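Side-chain contacts in thymidylate kinase (Ehrlichia chaffeensis, PDB 3LD9), which probably catalyses the ATP-dependent phosphorylation of dTMP to dTDP, a step in both de novo and salvage synthesis of dTTP: residues Y44-I48 with Y49-N53; I209-V212 with H213-I217. All coordinates share one frame; numbering follows the deposited sequence.

Contact 1 of 2, residues Y44-I48 with Y49-N53; sequences YLSEI and YGVNN
The C-terminal end of helix 34-49 is closed here by two backbone bonds, from Tyr49 N to Leu45 O (2.8 Å) and from Gly50 N to Ser46 O (2.7 Å). The second is markedly bent, 134° at the hydrogen, because the chain is already leaving the helix: Gly50 takes positive phi, at backbone angles where any side chain would press on the preceding carbonyl oxygen. Beside the turn, Ile48 and Tyr49 run next to each other and point the same way. The CG2 branch of Ile48 sits over the middle of the phenol, 3.9 Å from the centroid of the Tyr49 ring and 12° off its normal, a CH-pi contact. Tyr49 keeps CG beside its own N (chi1 -66°), which brings the CD2 edge back against the last turn: Leu45 O lies near the ring plane, and Leu45 CD2 is 4.1 Å from Tyr49 CE2. Strand 109-113 takes part as well, with Ile109 touching both Leu45 and Tyr49. This helix follows the P-loop of the nucleotide-binding fold, and its far end leads through a short 3-10 segment, 51-53, into strand 54-58. On the other side of the turn, Ser46 CB meets Val51 CG1 at 4.0 Å, while Ser46 OG turns back along the helix to bond Ala42 O. Asn53 reaches back to the helix end: its ND2 gives a nearly straight bond to Tyr49 O (3.0 Å), with that oxygen close to the Asn53 amide plane.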
loop_
_atom_site.group_PDB
_atom_site.type_symbol
_atom_site.label_atom_id
_atom_site.label_comp_id
_atom_site.label_asym_id
_atom_site.label_seq_id
_atom_site.Cartn_x
_atom_site.Cartn_y
_atom_site.Cartn_z
ATOM N N TYR A 44 25.942 -11.062 1.473
ATOM C CA TYR A 44 27.296 -10.652 1.851
ATOM C C TYR A 44 27.294 -9.445 2.841
ATOM O O TYR A 44 27.976 -9.470 3.881
ATOM C CB TYR A 44 28.137 -10.345 0.601
ATOM C CG TYR A 44 29.533 -9.908 0.943
ATOM C CD1 TYR A 44 30.451 -10.806 1.471
ATOM C CD2 TYR A 44 29.923 -8.591 0.789
ATOM C CE1 TYR A 44 31.709 -10.401 1.821
ATOM C CE2 TYR A 44 31.170 -8.176 1.144
ATOM C CZ TYR A 44 32.068 -9.082 1.652
ATOM O OH TYR A 44 33.327 -8.651 1.987
ATOM N N LEU A 45 26.531 -8.409 2.512
ATOM C CA LEU A 45 26.460 -7.219 3.350
ATOM C C LEU A 45 25.617 -7.420 4.625
ATOM O O LEU A 45 25.901 -6.795 5.657
ATOM C CB LEU A 45 25.975 -6.019 2.526
ATOM C CG LEU A 45 26.926 -5.590 1.403
ATOM C CD1 LEU A 45 26.373 -4.389 0.612
ATOM C CD2 LEU A 45 28.334 -5.267 1.927
ATOM N N SER A 46 24.618 -8.301 4.578
ATOM C CA SER A 46 23.824 -8.630 5.783
ATOM C C SER A 46 24.627 -9.289 6.882
ATOM O O SER A 46 24.441 -8.986 8.084
ATOM C CB SER A 46 22.644 -9.545 5.445
ATOM O OG SER A 46 21.765 -8.842 4.610
ATOM N N GLU A 47 25.521 -10.182 6.459
ATOM C CA GLU A 47 26.402 -10.876 7.385
ATOM C C GLU A 47 27.313 -9.917 8.129
ATOM O O GLU A 47 27.585 -10.101 9.322
ATOM C CB GLU A 47 27.257 -11.902 6.649
ATOM C CG GLU A 47 26.510 -13.187 6.294
ATOM C CD GLU A 47 25.906 -13.881 7.513
ATOM O OE1 GLU A 47 26.641 -14.062 8.531
ATOM O OE2 GLU A 47 24.696 -14.230 7.441
ATOM N N ILE A 48 27.798 -8.910 7.409
ATOM C CA ILE A 48 28.702 -7.922 7.970
ATOM C C ILE A 48 27.950 -6.896 8.807
ATOM O O ILE A 48 28.338 -6.631 9.932
ATOM C CB ILE A 48 29.464 -7.179 6.865
ATOM C CG1 ILE A 48 30.251 -8.144 5.984
ATOM C CG2 ILE A 48 30.451 -6.165 7.470
ATOM C CD1 ILE A 48 30.947 -7.422 4.845
ATOM N N TYR A 49 26.868 -6.332 8.266
ATOM C CA TYR A 49 26.205 -5.178 8.890
ATOM C C TYR A 49 24.901 -5.502 9.638
ATOM O O TYR A 49 24.366 -4.647 10.359
ATOM C CB TYR A 49 25.945 -4.099 7.821
ATOM C CG TYR A 49 27.223 -3.502 7.266
ATOM C CD1 TYR A 49 27.989 -2.614 8.027
ATOM C CD2 TYR A 49 27.679 -3.853 6.005
ATOM C CE1 TYR A 49 29.162 -2.098 7.537
ATOM C CE2 TYR A 49 28.826 -3.335 5.496
ATOM C CZ TYR A 49 29.571 -2.454 6.255
ATOM O OH TYR A 49 30.724 -1.962 5.727
ATOM N N GLY A 50 24.408 -6.727 9.483
ATOM C CA GLY A 50 23.159 -7.141 10.113
ATOM C C GLY A 50 21.991 -7.043 9.152
ATOM O O GLY A 50 21.868 -6.068 8.405
ATOM N N VAL A 51 21.112 -8.034 9.209
ATOM C CA VAL A 51 19.979 -8.126 8.282
ATOM C C VAL A 51 19.083 -6.894 8.332
ATOM O O VAL A 51 18.524 -6.501 7.318
ATOM C CB VAL A 51 19.110 -9.419 8.505
ATOM C CG1 VAL A 51 19.893 -10.646 8.135
ATOM C CG2 VAL A 51 18.604 -9.538 9.953
ATOM N N ASN A 52 18.958 -6.275 9.501
ATOM C CA ASN A 52 18.070 -5.113 9.670
ATOM C C ASN A 52 18.549 -3.878 8.902
ATOM O O ASN A 52 17.769 -2.971 8.613
ATOM C CB ASN A 52 17.928 -4.752 11.155
ATOM C CG ASN A 52 17.233 -5.849 11.974
ATOM O OD1 ASN A 52 16.528 -6.708 11.423
ATOM N ND2 ASN A 52 17.429 -5.816 13.297
ATOM N N ASN A 53 19.839 -3.860 8.582
ATOM C CA ASN A 53 20.479 -2.709 8.020
ATOM C C ASN A 53 20.714 -2.816 6.519
ATOM O O ASN A 53 21.388 -1.963 5.941
ATOM C CB ASN A 53 21.770 -2.452 8.807
ATOM C CG ASN A 53 21.473 -2.149 10.274
ATOM O OD1 ASN A 53 20.616 -1.318 10.556
ATOM N ND2 ASN A 53 22.126 -2.869 11.205
#

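Contact 2 of 2, residues I209-V212 with H213-I217; sequences INFV and HLEVI
Four consecutive i to i+4 backbone bonds join 209-212 to 213-217, His213 N to Ile209 O at 3.1 Å, then Leu214 N to Asn210 O, Glu215 N to Phe211 O and Val216 N to Val212 O, in regular alpha-helical geometry. This is helix 208-220, the C-terminal helix of the chain, lying against the parallel sheet of the P-loop kinase fold. Phe211 and Glu215, one turn apart, make a CH-pi pair. With CG opposite the backbone N, the Phe211 ring is carried forward along the helix to the next turn. Glu215 keeps CG beside its own N (chi1 -65°), which sets that methylene over the ring, and the bend at the next bond brings the carboxylate round beside it. The CG carbon is 4.0 Å from the centroid of Phe211 and 20° off the normal, displaced toward the rim. The carboxylate follows almost flat with the ring, the two planes 17° apart, and Glu215 OE1 stands 3.9 Å from Phe211 CE1. Ser201 and Ile206 also touch Phe211. Toward the sheet lie Val212 and Val216, whose CG1 and CG2 approach to 4.4 Å, a light contact between themselves; both pack on Ile197 of strand 194-198, as does Glu215. Val216 CG2 is nearer to Val212 O, at 3.4 Å. A similar backbone contact occurs at Leu214, whose CG comes within 3.3 Å of Asn210 O. His213 leaves the helix on nearly the same side as Val216 and reaches Gln37 and Leu40 of helix 34-49, and Ile217 CD1 stands over the rim of one face of the imidazole, 3.4 Å above the His213 ring plane.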
loop_
_atom_site.group_PDB
_atom_site.type_symbol
_atom_site.label_atom_id
_atom_site.label_comp_id
_atom_site.label_asym_id
_atom_site.label_seq_id
_atom_site.Cartn_x
_atom_site.Cartn_y
_atom_site.Cartn_z
ATOM N N ILE A 209 29.194 -16.802 -12.070
ATOM C CA ILE A 209 28.400 -16.187 -11.006
ATOM C C ILE A 209 29.307 -15.755 -9.838
ATOM O O ILE A 209 29.203 -14.631 -9.343
ATOM C CB ILE A 209 27.236 -17.133 -10.533
ATOM C CG1 ILE A 209 26.165 -17.220 -11.638
ATOM C CG2 ILE A 209 26.560 -16.617 -9.251
ATOM C CD1 ILE A 209 25.212 -18.408 -11.498
ATOM N N ASN A 210 30.199 -16.646 -9.421
ATOM C CA ASN A 210 31.166 -16.333 -8.372
ATOM C C ASN A 210 32.133 -15.254 -8.829
ATOM O O ASN A 210 32.433 -14.343 -8.065
ATOM C CB ASN A 210 31.980 -17.559 -7.991
ATOM C CG ASN A 210 31.126 -18.718 -7.559
ATOM O OD1 ASN A 210 31.546 -19.874 -7.639
ATOM N ND2 ASN A 210 29.928 -18.424 -7.083
ATOM N N PHE A 211 32.616 -15.350 -10.071
ATOM C CA PHE A 211 33.534 -14.332 -10.595
ATOM C C PHE A 211 32.959 -12.936 -10.510
ATOM O O PHE A 211 33.623 -12.006 -10.040
ATOM C CB PHE A 211 33.912 -14.583 -12.049
ATOM C CG PHE A 211 34.780 -13.501 -12.642
ATOM C CD1 PHE A 211 36.148 -13.467 -12.380
ATOM C CD2 PHE A 211 34.241 -12.534 -13.481
ATOM C CE1 PHE A 211 36.971 -12.466 -12.943
ATOM C CE2 PHE A 211 35.042 -11.534 -14.041
ATOM C CZ PHE A 211 36.419 -11.507 -13.779
ATOM N N VAL A 212 31.729 -12.782 -10.987
ATOM C CA VAL A 212 31.112 -11.473 -11.030
ATOM C C VAL A 212 30.934 -10.948 -9.598
ATOM O O VAL A 212 31.235 -9.788 -9.307
ATOM C CB VAL A 212 29.756 -11.520 -11.789
ATOM C CG1 VAL A 212 28.962 -10.241 -11.562
ATOM C CG2 VAL A 212 29.995 -11.793 -13.287
ATOM N N HIS A 213 30.477 -11.827 -8.717
ATOM C CA HIS A 213 30.290 -11.492 -7.301
ATOM C C HIS A 213 31.587 -11.005 -6.661
ATOM O O HIS A 213 31.594 -9.985 -5.978
ATOM C CB HIS A 213 29.715 -12.707 -6.549
ATOM C CG HIS A 213 29.436 -12.457 -5.099
ATOM N ND1 HIS A 213 28.623 -11.433 -4.655
ATOM C CD2 HIS A 213 29.838 -13.126 -3.990
ATOM C CE1 HIS A 213 28.537 -11.486 -3.337
ATOM N NE2 HIS A 213 29.281 -12.489 -2.909
ATOM N N LEU A 214 32.689 -11.704 -6.917
ATOM C CA LEU A 214 33.984 -11.287 -6.386
ATOM C C LEU A 214 34.376 -9.910 -6.950
ATOM O O LEU A 214 34.908 -9.084 -6.223
ATOM C CB LEU A 214 35.076 -12.335 -6.688
ATOM C CG LEU A 214 34.955 -13.718 -6.013
ATOM C CD1 LEU A 214 36.043 -14.716 -6.544
ATOM C CD2 LEU A 214 35.005 -13.616 -4.480
ATOM N N GLU A 215 34.092 -9.653 -8.222
ATOM C CA GLU A 215 34.338 -8.320 -8.803
ATOM C C GLU A 215 33.497 -7.231 -8.155
ATOM O O GLU A 215 33.986 -6.128 -7.930
ATOM C CB GLU A 215 34.141 -8.313 -10.327
ATOM C CG GLU A 215 35.152 -9.195 -11.056
ATOM C CD GLU A 215 36.561 -8.611 -11.036
ATOM O OE1 GLU A 215 37.516 -9.298 -10.648
ATOM O OE2 GLU A 215 36.715 -7.447 -11.411
ATOM N N VAL A 216 32.243 -7.556 -7.834
ATOM C CA VAL A 216 31.342 -6.623 -7.138
ATOM C C VAL A 216 31.871 -6.252 -5.746
ATOM O O VAL A 216 31.927 -5.082 -5.357
ATOM C CB VAL A 216 29.931 -7.224 -6.974
ATOM C CG1 VAL A 216 29.097 -6.429 -5.903
ATOM C CG2 VAL A 216 29.207 -7.287 -8.316
ATOM N N ILE A 217 32.282 -7.261 -5.000
ATOM C CA ILE A 217 32.867 -7.051 -3.689
ATOM C C ILE A 217 34.151 -6.218 -3.820
ATOM O O ILE A 217 34.427 -5.363 -2.981
ATOM C CB ILE A 217 33.173 -8.424 -3.011
ATOM C CG1 ILE A 217 31.856 -9.149 -2.684
ATOM C CG2 ILE A 217 34.053 -8.220 -1.775
ATOM C CD1 ILE A 217 32.006 -10.590 -2.162
#

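Contact 1 comes first along the chain, at the end of helix 34-49, and contact 2 lies in helix 208-220, the last helix of the model. Their centres are about 18 Å apart, yet the two helices pack against each other: Tyr44 CB is 4.1 Å from His213 CE1, and Tyr44 OH is 3.9 Å from Ile217 CG2. Between them they meet three strands of one parallel sheet, contact 1 touching 109-113 and contact 2 touching 148-153 and 194-198. The C-terminal helix thus lies beside the helix that starts in the predicted ATP-binding loop. Contact 2 is nearer to that loop, with the Ile209 side chain about 7 Å from Gly33.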